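Local structure of ABC transporter, substrate binding protein (Aeropyrum pernix, 3EAF) at residues T101-S106 and F294-L299; K110-P115 and F345-R350; F116-A121 and I339-G344; L300-E305 and F329-I334. The protein probably captures a solute outside the cell and delivers it to an ABC importer, as periplasmic binding proteins of this family do, and binds a magnesium ion. All blocks are in the same frame, centred on the assembly; numbering follows the deposited sequence.

Contact 1: T101-S106 and F294-L299; sequences TYISAS and FVNVWL
Asn296 ND2 is shared by two oxygens: it gives a weak hydrogen bond to the backbone carbonyl of Ser104, with ND2 3.2 Å from Ser104 O and an N-H...O angle of only 140°, and its stronger partner is the hydroxyl of Tyr24. The amide therefore ties the end of strand 101-104 to the helix, and the Tyr24 bond brings in helix 18-38 as a third element. Ile103 packs against the same amide. Its CG2 branch lies anti to the backbone N (chi1 -56° for CG1) and presses on the amide carbon, with Ile103 CG2 3.6 Å from Asn296 CG; the two side chains run past one another in opposite senses. The longer branch of Ile103 reaches the next turn of the helix, where its CD1 meets Leu299 CD2 at 4.2 Å, a looser apolar contact. Ser104 turns its own side chain from the helix, and its OG bonds to Ser106 O on a lone pair in the carbonyl plane. The axes of 294-299 and 101-104 come within 8.7 Å, 158° between their directions, nearly antiparallel. Helix 288-304 thus covers one face of the sheet at strand 101-104, with helix 18-38 beside it and Leu324 of helix 317-326 touching Leu299.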
# COMPACT_ATOMS: atom_id res chain seq x y z
N THR A 101 -3.01 -17.38 -5.39
CA THR A 101 -3.22 -16.35 -4.35
C THR A 101 -2.31 -15.15 -4.64
O THR A 101 -1.10 -15.29 -4.80
CB THR A 101 -2.97 -16.91 -2.92
OG1 THR A 101 -4.05 -17.77 -2.55
CG2 THR A 101 -2.87 -15.78 -1.90
N TYR A 102 -2.92 -13.96 -4.71
CA TYR A 102 -2.21 -12.77 -5.15
C TYR A 102 -2.28 -11.69 -4.08
O TYR A 102 -3.36 -11.15 -3.81
CB TYR A 102 -2.82 -12.26 -6.47
CG TYR A 102 -1.85 -11.53 -7.37
CD1 TYR A 102 -1.29 -12.17 -8.48
CD2 TYR A 102 -1.50 -10.20 -7.13
CE1 TYR A 102 -0.40 -11.51 -9.32
CE2 TYR A 102 -0.60 -9.53 -7.97
CZ TYR A 102 -0.06 -10.20 -9.06
OH TYR A 102 0.82 -9.57 -9.90
N ILE A 103 -1.13 -11.40 -3.47
CA ILE A 103 -1.04 -10.40 -2.42
C ILE A 103 -0.22 -9.22 -2.93
O ILE A 103 0.97 -9.34 -3.22
CB ILE A 103 -0.41 -10.96 -1.12
CG1 ILE A 103 -1.19 -12.19 -0.63
CG2 ILE A 103 -0.35 -9.87 -0.03
CD1 ILE A 103 -0.50 -13.03 0.45
N SER A 104 -0.88 -8.06 -3.03
CA SER A 104 -0.32 -6.94 -3.76
C SER A 104 -0.00 -5.73 -2.91
O SER A 104 -0.64 -5.48 -1.89
CB SER A 104 -1.27 -6.53 -4.90
OG SER A 104 -2.57 -6.23 -4.40
N ALA A 105 1.01 -4.99 -3.35
CA ALA A 105 1.26 -3.65 -2.88
C ALA A 105 0.12 -2.70 -3.29
O ALA A 105 -0.16 -1.74 -2.58
CB ALA A 105 2.56 -3.15 -3.41
N SER A 106 -0.52 -2.97 -4.43
CA SER A 106 -1.73 -2.23 -4.80
C SER A 106 -2.82 -2.52 -3.78
O SER A 106 -3.12 -3.68 -3.49
CB SER A 106 -2.23 -2.63 -6.18
OG SER A 106 -3.51 -2.06 -6.40
N PHE A 294 7.49 -6.70 3.82
CA PHE A 294 7.56 -7.75 4.84
C PHE A 294 6.17 -8.30 5.19
O PHE A 294 5.97 -9.51 5.24
CB PHE A 294 8.26 -7.22 6.09
CG PHE A 294 8.78 -8.30 7.01
CD1 PHE A 294 10.10 -8.75 6.91
CD2 PHE A 294 7.96 -8.85 8.00
CE1 PHE A 294 10.59 -9.74 7.77
CE2 PHE A 294 8.44 -9.84 8.86
CZ PHE A 294 9.75 -10.29 8.74
N VAL A 295 5.21 -7.40 5.43
CA VAL A 295 3.87 -7.81 5.85
C VAL A 295 3.08 -8.56 4.78
O VAL A 295 2.22 -9.38 5.12
CB VAL A 295 3.01 -6.64 6.42
CG1 VAL A 295 3.65 -6.09 7.71
CG2 VAL A 295 2.76 -5.54 5.37
N ASN A 296 3.36 -8.29 3.50
CA ASN A 296 2.74 -9.06 2.42
C ASN A 296 3.18 -10.52 2.44
O ASN A 296 2.36 -11.42 2.36
CB ASN A 296 2.95 -8.41 1.05
CG ASN A 296 2.00 -7.23 0.80
OD1 ASN A 296 1.33 -6.77 1.72
ND2 ASN A 296 1.95 -6.74 -0.44
N VAL A 297 4.48 -10.74 2.59
CA VAL A 297 5.02 -12.09 2.71
C VAL A 297 4.49 -12.76 3.99
O VAL A 297 4.08 -13.93 3.96
CB VAL A 297 6.56 -12.08 2.68
CG1 VAL A 297 7.12 -13.46 2.97
CG2 VAL A 297 7.06 -11.55 1.32
N TRP A 298 4.46 -12.01 5.09
CA TRP A 298 4.03 -12.54 6.38
C TRP A 298 2.58 -13.01 6.33
O TRP A 298 2.24 -14.03 6.93
CB TRP A 298 4.18 -11.49 7.49
CG TRP A 298 4.30 -12.06 8.89
CD1 TRP A 298 4.08 -13.35 9.29
CD2 TRP A 298 4.65 -11.32 10.07
NE1 TRP A 298 4.29 -13.47 10.65
CE2 TRP A 298 4.64 -12.24 11.15
CE3 TRP A 298 4.97 -9.98 10.32
CZ2 TRP A 298 4.93 -11.85 12.46
CZ3 TRP A 298 5.27 -9.60 11.63
CH2 TRP A 298 5.26 -10.53 12.68
N LEU A 299 1.72 -12.26 5.63
CA LEU A 299 0.33 -12.67 5.46
C LEU A 299 0.26 -14.04 4.78
O LEU A 299 -0.55 -14.88 5.17
CB LEU A 299 -0.47 -11.62 4.67
CG LEU A 299 -1.97 -11.92 4.48
CD1 LEU A 299 -2.74 -11.81 5.81
CD2 LEU A 299 -2.58 -11.00 3.42

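Contact 2: K110-P115 and F345-R350; sequences KLLVKP and FHLAYR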
# COMPACT_ATOMS: atom_id res chain seq x y z
N LYS A 110 -11.06 -2.08 -6.32
CA LYS A 110 -11.52 -2.96 -7.40
C LYS A 110 -11.12 -4.44 -7.21
O LYS A 110 -11.77 -5.33 -7.76
CB LYS A 110 -11.07 -2.42 -8.77
CG LYS A 110 -11.64 -1.03 -9.07
CD LYS A 110 -11.36 -0.58 -10.49
CE LYS A 110 -12.14 0.71 -10.81
NZ LYS A 110 -11.77 1.26 -12.16
N LEU A 111 -10.11 -4.71 -6.38
CA LEU A 111 -9.64 -6.06 -6.11
C LEU A 111 -10.53 -6.77 -5.10
O LEU A 111 -10.45 -8.02 -5.05
CB LEU A 111 -8.19 -6.03 -5.61
CG LEU A 111 -7.14 -5.53 -6.60
CD1 LEU A 111 -5.78 -5.41 -5.93
CD2 LEU A 111 -7.07 -6.44 -7.82
N LEU A 112 -11.24 -6.05 -4.30
CA LEU A 112 -11.99 -6.60 -3.17
C LEU A 112 -12.96 -7.72 -3.53
O LEU A 112 -13.19 -8.62 -2.72
CB LEU A 112 -12.71 -5.48 -2.40
CG LEU A 112 -11.83 -4.40 -1.75
CD1 LEU A 112 -12.66 -3.22 -1.29
CD2 LEU A 112 -11.01 -4.97 -0.60
N VAL A 113 -13.52 -7.67 -4.74
CA VAL A 113 -14.49 -8.66 -5.21
C VAL A 113 -13.86 -9.78 -6.04
O VAL A 113 -14.55 -10.68 -6.53
CB VAL A 113 -15.65 -7.99 -6.01
CG1 VAL A 113 -16.50 -7.13 -5.10
CG2 VAL A 113 -15.11 -7.19 -7.20
N LYS A 114 -12.53 -9.73 -6.19
CA LYS A 114 -11.80 -10.74 -6.96
C LYS A 114 -11.33 -11.82 -6.00
O LYS A 114 -10.62 -11.53 -5.05
CB LYS A 114 -10.62 -10.10 -7.71
CG LYS A 114 -10.99 -8.92 -8.61
CD LYS A 114 -11.83 -9.36 -9.80
CE LYS A 114 -12.10 -8.20 -10.75
NZ LYS A 114 -13.15 -8.54 -11.75
N PRO A 115 -11.74 -13.08 -6.24
CA PRO A 115 -11.60 -14.13 -5.22
C PRO A 115 -10.17 -14.43 -4.75
O PRO A 115 -10.00 -14.87 -3.62
CB PRO A 115 -12.22 -15.37 -5.89
CG PRO A 115 -13.15 -14.79 -6.94
CD PRO A 115 -12.40 -13.60 -7.46
N PHE A 345 -15.73 -10.12 -0.65
CA PHE A 345 -15.40 -8.76 -0.23
C PHE A 345 -14.19 -8.76 0.71
O PHE A 345 -14.35 -8.74 1.93
CB PHE A 345 -16.62 -8.11 0.44
CG PHE A 345 -16.55 -6.60 0.52
CD1 PHE A 345 -16.66 -5.81 -0.62
CD2 PHE A 345 -16.40 -5.97 1.75
CE1 PHE A 345 -16.62 -4.42 -0.54
CE2 PHE A 345 -16.34 -4.58 1.84
CZ PHE A 345 -16.46 -3.81 0.70
N HIS A 346 -12.99 -8.79 0.14
CA HIS A 346 -11.75 -8.96 0.94
C HIS A 346 -11.24 -7.69 1.61
O HIS A 346 -10.04 -7.39 1.53
CB HIS A 346 -10.63 -9.58 0.09
CG HIS A 346 -10.91 -10.96 -0.39
ND1 HIS A 346 -10.28 -11.51 -1.48
CD2 HIS A 346 -11.74 -11.92 0.09
CE1 HIS A 346 -10.72 -12.74 -1.67
NE2 HIS A 346 -11.61 -13.02 -0.73
N LEU A 347 -12.12 -6.95 2.28
CA LEU A 347 -11.71 -5.74 3.02
C LEU A 347 -11.12 -6.10 4.38
O LEU A 347 -11.83 -6.54 5.28
CB LEU A 347 -12.88 -4.76 3.18
CG LEU A 347 -12.56 -3.40 3.82
CD1 LEU A 347 -11.54 -2.61 2.99
CD2 LEU A 347 -13.83 -2.56 4.05
N ALA A 348 -9.81 -5.90 4.52
CA ALA A 348 -9.07 -6.40 5.69
C ALA A 348 -9.46 -5.69 6.98
O ALA A 348 -9.63 -6.34 8.02
CB ALA A 348 -7.56 -6.30 5.45
N TYR A 349 -9.58 -4.36 6.90
CA TYR A 349 -9.97 -3.48 8.00
C TYR A 349 -10.13 -2.09 7.41
O TYR A 349 -9.91 -1.91 6.21
CB TYR A 349 -8.96 -3.50 9.16
CG TYR A 349 -7.52 -3.19 8.79
CD1 TYR A 349 -7.01 -1.90 8.92
CD2 TYR A 349 -6.66 -4.20 8.33
CE1 TYR A 349 -5.68 -1.61 8.58
CE2 TYR A 349 -5.35 -3.92 7.99
CZ TYR A 349 -4.86 -2.63 8.12
OH TYR A 349 -3.56 -2.35 7.77
N ARG A 350 -10.52 -1.11 8.22
CA ARG A 350 -10.82 0.23 7.68
C ARG A 350 -9.90 1.35 8.18
O ARG A 350 -9.65 2.32 7.45
CB ARG A 350 -12.28 0.62 7.94
CG ARG A 350 -13.30 -0.23 7.21
CD ARG A 350 -14.73 0.25 7.46
NE ARG A 350 -15.13 1.39 6.62
CZ ARG A 350 -15.42 2.61 7.08
NH1 ARG A 350 -15.36 2.88 8.39
NH2 ARG A 350 -15.79 3.56 6.23
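Leu112 sits within a type I turn running from Leu111 to Lys114, and its carbonyl accepts from the backbone N of His346, itself the centre of an inverse gamma turn; His346 N lies 2.9 Å from Leu112 O, with an N-H...O angle of 167°. The same oxygen is also approached by a carbon donor, Phe345 CA, at 3.3 Å from Leu112 O. The Leu112 side chain then spreads over the opposite segment. Its CD2 lies 3.4 Å from His346 O and also touches Leu347 CB, while CD1 meets the Phe345 ring obliquely, 4.2 Å from CE1. Both segments lie in connections of a periplasmic-binding-protein fold: 110-115, which starts on a 3-10 turn, leads from strand 101-104 to strand 117-118 at the edge of one sheet, and 345-350 runs toward strand 352-357 of the other. The imidazole of His346 turns back to the first segment with CG anti to the carbonyl carbon (chi1 -64°). Its CE1 points at Pro115 O, 3.0 Å away at the ring edge and in the ring plane. Both ring nitrogens are occupied by partners beyond the two segments, ND1 with Asn117 O and NE2 with Glu325 OE2, and the ring stacks on Phe118. Bonds at both nitrogens would fix the rotation of the imidazole. Phe345 also packs against helix 377-382, where Arg379 makes a cation-pi contact with its ring.

Contact 3: F116-A121 and I339-G344; sequences FNFYPA and IDYEPG. With MG (magnesium ion), chain C.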
# COMPACT_ATOMS: atom_id res chain seq x y z
N PHE A 116 -9.16 -14.21 -5.58
CA PHE A 116 -7.79 -14.59 -5.20
C PHE A 116 -6.88 -13.42 -4.84
O PHE A 116 -5.70 -13.62 -4.56
CB PHE A 116 -7.15 -15.50 -6.27
CG PHE A 116 -7.59 -16.93 -6.17
CD1 PHE A 116 -6.79 -17.87 -5.51
CD2 PHE A 116 -8.82 -17.34 -6.68
CE1 PHE A 116 -7.20 -19.21 -5.40
CE2 PHE A 116 -9.24 -18.67 -6.58
CZ PHE A 116 -8.42 -19.61 -5.93
N ASN A 117 -7.44 -12.21 -4.81
CA ASN A 117 -6.68 -11.01 -4.46
C ASN A 117 -6.87 -10.57 -3.01
O ASN A 117 -8.00 -10.45 -2.52
CB ASN A 117 -6.99 -9.86 -5.42
CG ASN A 117 -6.48 -10.12 -6.83
OD1 ASN A 117 -5.35 -9.75 -7.18
ND2 ASN A 117 -7.29 -10.79 -7.63
N PHE A 118 -5.74 -10.35 -2.32
CA PHE A 118 -5.73 -9.94 -0.92
C PHE A 118 -4.65 -8.88 -0.71
O PHE A 118 -3.66 -8.82 -1.45
CB PHE A 118 -5.41 -11.14 -0.00
CG PHE A 118 -6.41 -12.26 -0.06
CD1 PHE A 118 -7.45 -12.32 0.87
CD2 PHE A 118 -6.30 -13.27 -1.01
CE1 PHE A 118 -8.38 -13.36 0.83
CE2 PHE A 118 -7.22 -14.32 -1.06
CZ PHE A 118 -8.26 -14.37 -0.14
N TYR A 119 -4.84 -8.03 0.29
CA TYR A 119 -3.77 -7.15 0.77
C TYR A 119 -4.08 -6.78 2.21
O TYR A 119 -5.25 -6.63 2.56
CB TYR A 119 -3.60 -5.90 -0.12
CG TYR A 119 -4.88 -5.21 -0.56
CD1 TYR A 119 -5.51 -4.28 0.26
CD2 TYR A 119 -5.45 -5.48 -1.81
CE1 TYR A 119 -6.69 -3.65 -0.12
CE2 TYR A 119 -6.63 -4.85 -2.21
CZ TYR A 119 -7.24 -3.94 -1.36
OH TYR A 119 -8.40 -3.30 -1.75
N PRO A 120 -3.04 -6.66 3.06
CA PRO A 120 -3.22 -6.46 4.50
C PRO A 120 -3.46 -5.00 4.91
O PRO A 120 -2.83 -4.50 5.85
CB PRO A 120 -1.90 -6.98 5.07
CG PRO A 120 -0.90 -6.59 4.04
CD PRO A 120 -1.61 -6.71 2.70
N ALA A 121 -4.35 -4.32 4.20
CA ALA A 121 -4.63 -2.91 4.44
C ALA A 121 -6.05 -2.59 3.94
O ALA A 121 -6.61 -3.36 3.16
CB ALA A 121 -3.59 -2.02 3.73
N ILE A 339 -6.72 -8.27 10.74
CA ILE A 339 -7.09 -8.58 9.36
C ILE A 339 -8.12 -9.70 9.30
O ILE A 339 -7.91 -10.78 9.86
CB ILE A 339 -5.83 -9.01 8.56
CG1 ILE A 339 -4.88 -7.83 8.39
CG2 ILE A 339 -6.23 -9.59 7.20
CD1 ILE A 339 -3.42 -8.25 8.30
N ASP A 340 -9.21 -9.45 8.58
CA ASP A 340 -10.28 -10.41 8.43
C ASP A 340 -10.95 -10.20 7.07
O ASP A 340 -11.38 -9.09 6.76
CB ASP A 340 -11.29 -10.22 9.58
CG ASP A 340 -12.25 -11.39 9.72
OD1 ASP A 340 -12.16 -12.38 8.95
OD2 ASP A 340 -13.12 -11.30 10.62
N TYR A 341 -11.02 -11.26 6.27
CA TYR A 341 -11.53 -11.20 4.91
C TYR A 341 -12.85 -11.95 4.73
O TYR A 341 -12.99 -13.09 5.14
CB TYR A 341 -10.52 -11.78 3.91
CG TYR A 341 -9.19 -11.08 3.87
CD1 TYR A 341 -9.07 -9.78 3.37
CD2 TYR A 341 -8.03 -11.73 4.30
CE1 TYR A 341 -7.83 -9.14 3.31
CE2 TYR A 341 -6.80 -11.10 4.25
CZ TYR A 341 -6.70 -9.81 3.76
OH TYR A 341 -5.47 -9.19 3.71
N GLU A 342 -13.80 -11.29 4.07
CA GLU A 342 -15.08 -11.88 3.73
C GLU A 342 -15.04 -12.46 2.32
O GLU A 342 -14.56 -11.80 1.39
CB GLU A 342 -16.16 -10.79 3.81
CG GLU A 342 -17.52 -11.19 3.30
CD GLU A 342 -18.56 -10.09 3.46
OE1 GLU A 342 -18.33 -9.14 4.24
OE2 GLU A 342 -19.61 -10.19 2.79
N PRO A 343 -15.56 -13.69 2.13
CA PRO A 343 -15.71 -14.20 0.76
C PRO A 343 -16.55 -13.23 -0.06
O PRO A 343 -17.61 -12.81 0.38
CB PRO A 343 -16.44 -15.54 0.96
CG PRO A 343 -16.10 -15.95 2.35
CD PRO A 343 -16.03 -14.67 3.13
N GLY A 344 -16.05 -12.84 -1.23
CA GLY A 344 -16.73 -11.84 -2.08
C GLY A 344 -16.39 -10.38 -1.78
O GLY A 344 -16.74 -9.50 -2.55
MG MG C . -12.70 -14.09 7.17
O HOH W 1 -10.41 -13.92 6.95
O HOH W 2 -13.41 -15.50 9.11
O HOH W 3 -15.01 -13.04 7.57
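Phe118 and Tyr341 both carry CG anti to the carbonyl carbon (chi1 -62° and -60°); both side chains start toward the opposite segment, these torsions place each CG, and chi2 then sets the tilt of the rings. They form a T-shaped (edge-to-face) pair: Phe118 CD1 stands over the centre of the Tyr341 ring, 3.5 Å above its plane, with centroids 4.9 Å apart and planes at 73°. At the far end of the phenol, Tyr341 OH donates a weak hydrogen bond to Tyr119 O, 2.8 Å away and near the plane of the ring. Phe118 against the face and this bond at the tip together hold the phenol. Alongside, Ile339 CD1 touches Pro120 CB at 3.8 Å.

The backbone of Tyr341 serves the magnesium ion, which is bound by Tyr341 O at 2.3 Å, by Asp340 OD1 at 2.5 Å, by three waters and by Glu325 O. Water 1 of that shell also accepts from Tyr341 N, so metal and water both grip the main chain from which the ring extends. The contact joins the loop that follows helix 317-326 to strand 117-118, an outermost strand of its sheet. Leu324 and Glu325 of helix 317-326 touch Phe118, and helix 288-304 supplies Leu299 against Tyr341 and Asn296 against Pro120.

Contact 4: L300-E305 and F329-I334; sequences LIKAIE and FDLGGI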
# COMPACT_ATOMS: atom_id res chain seq x y z
N LEU A 300 1.09 -14.25 3.77
CA LEU A 300 1.20 -15.55 3.11
C LEU A 300 1.64 -16.66 4.08
O LEU A 300 1.07 -17.75 4.09
CB LEU A 300 2.16 -15.47 1.91
CG LEU A 300 2.52 -16.77 1.19
CD1 LEU A 300 1.29 -17.36 0.50
CD2 LEU A 300 3.65 -16.54 0.20
N ILE A 301 2.66 -16.37 4.88
CA ILE A 301 3.17 -17.31 5.90
C ILE A 301 2.05 -17.75 6.84
O ILE A 301 1.90 -18.94 7.13
CB ILE A 301 4.32 -16.68 6.75
CG1 ILE A 301 5.52 -16.28 5.86
CG2 ILE A 301 4.74 -17.60 7.89
CD1 ILE A 301 5.99 -17.34 4.89
N LYS A 302 1.26 -16.79 7.31
CA LYS A 302 0.14 -17.08 8.21
C LYS A 302 -0.90 -17.98 7.53
O LYS A 302 -1.45 -18.88 8.17
CB LYS A 302 -0.48 -15.78 8.75
CG LYS A 302 0.47 -14.96 9.65
CD LYS A 302 0.23 -15.16 11.15
CE LYS A 302 1.11 -14.22 11.96
NZ LYS A 302 0.72 -14.12 13.38
N ALA A 303 -1.15 -17.75 6.24
CA ALA A 303 -2.04 -18.61 5.46
C ALA A 303 -1.53 -20.06 5.42
O ALA A 303 -2.28 -20.99 5.66
CB ALA A 303 -2.23 -18.07 4.04
N ILE A 304 -0.24 -20.23 5.12
CA ILE A 304 0.41 -21.55 5.09
C ILE A 304 0.34 -22.26 6.45
O ILE A 304 0.07 -23.46 6.51
CB ILE A 304 1.89 -21.45 4.62
CG1 ILE A 304 1.95 -20.91 3.19
CG2 ILE A 304 2.59 -22.83 4.72
CD1 ILE A 304 3.31 -20.40 2.79
N GLU A 305 0.56 -21.51 7.52
CA GLU A 305 0.46 -22.04 8.88
C GLU A 305 -0.96 -22.45 9.26
O GLU A 305 -1.16 -23.12 10.28
CB GLU A 305 1.01 -21.03 9.89
CG GLU A 305 2.51 -20.81 9.79
CD GLU A 305 3.01 -19.64 10.62
OE1 GLU A 305 2.21 -18.72 10.92
OE2 GLU A 305 4.21 -19.64 10.95
N PHE A 329 -6.20 -12.40 11.19
CA PHE A 329 -4.73 -12.37 11.27
C PHE A 329 -4.21 -11.14 11.99
O PHE A 329 -4.74 -10.03 11.84
CB PHE A 329 -4.11 -12.42 9.86
CG PHE A 329 -4.47 -13.65 9.08
CD1 PHE A 329 -3.78 -14.84 9.28
CD2 PHE A 329 -5.49 -13.63 8.14
CE1 PHE A 329 -4.10 -15.99 8.56
CE2 PHE A 329 -5.83 -14.76 7.43
CZ PHE A 329 -5.13 -15.94 7.63
N ASP A 330 -3.15 -11.34 12.77
CA ASP A 330 -2.40 -10.23 13.35
C ASP A 330 -0.94 -10.38 12.96
O ASP A 330 -0.32 -11.42 13.19
CB ASP A 330 -2.57 -10.17 14.87
CG ASP A 330 -1.71 -9.08 15.52
OD1 ASP A 330 -1.64 -7.96 14.98
OD2 ASP A 330 -1.11 -9.34 16.58
N LEU A 331 -0.39 -9.32 12.37
CA LEU A 331 0.98 -9.33 11.90
C LEU A 331 1.86 -8.58 12.90
O LEU A 331 2.39 -7.51 12.61
CB LEU A 331 1.07 -8.73 10.49
CG LEU A 331 0.88 -9.63 9.25
CD1 LEU A 331 0.11 -10.95 9.49
CD2 LEU A 331 0.24 -8.85 8.12
N GLY A 332 1.98 -9.16 14.10
CA GLY A 332 2.79 -8.59 15.17
C GLY A 332 2.40 -7.17 15.56
O GLY A 332 3.23 -6.40 16.03
N GLY A 333 1.13 -6.84 15.36
CA GLY A 333 0.59 -5.53 15.73
C GLY A 333 1.09 -4.37 14.88
O GLY A 333 1.08 -3.23 15.32
N ILE A 334 1.52 -4.68 13.65
CA ILE A 334 2.01 -3.65 12.73
C ILE A 334 0.86 -2.86 12.10
O ILE A 334 0.96 -1.64 11.93
CB ILE A 334 2.87 -4.25 11.59
CG1 ILE A 334 4.23 -4.73 12.13
CG2 ILE A 334 3.04 -3.24 10.44
CD1 ILE A 334 5.06 -5.52 11.09
O HOH W 4 -2.35 -14.01 13.32
O HOH W 5 1.93 -12.26 15.03
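Lys302 carries the polar part, with its NZ 2.9 Å from Asp330 O, nearly in line with that C=O bond. Two waters accept from the same ammonium group: water 4, 3.1 Å from Lys302 NZ, also accepts from Asp330 N, and water 5, 2.8 Å from Lys302 NZ, also accepts from Gly332 N. The direct bond and the two bridges thus engage the backbone from Asp330 to Gly332. The Asp330 carboxylate is turned to another task, and its charge lies well off, with OD2 6.0 Å from Lys302 NZ; at that distance any electrostatic help is probably modest.

The apolar part uses the root of the same lysine. Lys302 CB meets the Phe329 ring obliquely, 3.5 Å from CD1, and CG lies 4.0 Å from Leu331 CD1, the two side chains passing in opposite directions.

Within 329-334, Asp330 OD1 accepts from Gly333 N on the syn side, but 34° out of the carboxylate plane, an Asx motif, and Leu331 to Ile334 make a type I' beta turn, whose two central glycines have the positive phi it needs. Through Lys302 the C-terminal part of helix 288-304 is tied to this type I' turn and the residues before it, in the loop toward strand 352-357.

Overall arrangement
Contacts 1 and 4 occupy successive turns of helix 288-304, their centres 10 Å apart, while contacts 1 and 3 share a sheet: 101-104 and 117-118 are neighbouring parallel strands, with probable hydrogen bonds Tyr102 N to Phe116 O (2.8 Å) and Tyr102 O to Phe118 N (2.9 Å). Contacts 2 and 3 lie closest, 5 Å between centres. Contact 4 joins contact 3 through a probable bond from Phe329 N to Ile339 O, 2.7 Å, but stays about 6 Å from contact 2 at nearest atoms. The magnesium ion belongs to contact 3; side chains of His346 in contact 2 and Phe329 in contact 4 each lie about 7 Å from it at nearest atoms, and Leu299 in contact 1 about 10 Å.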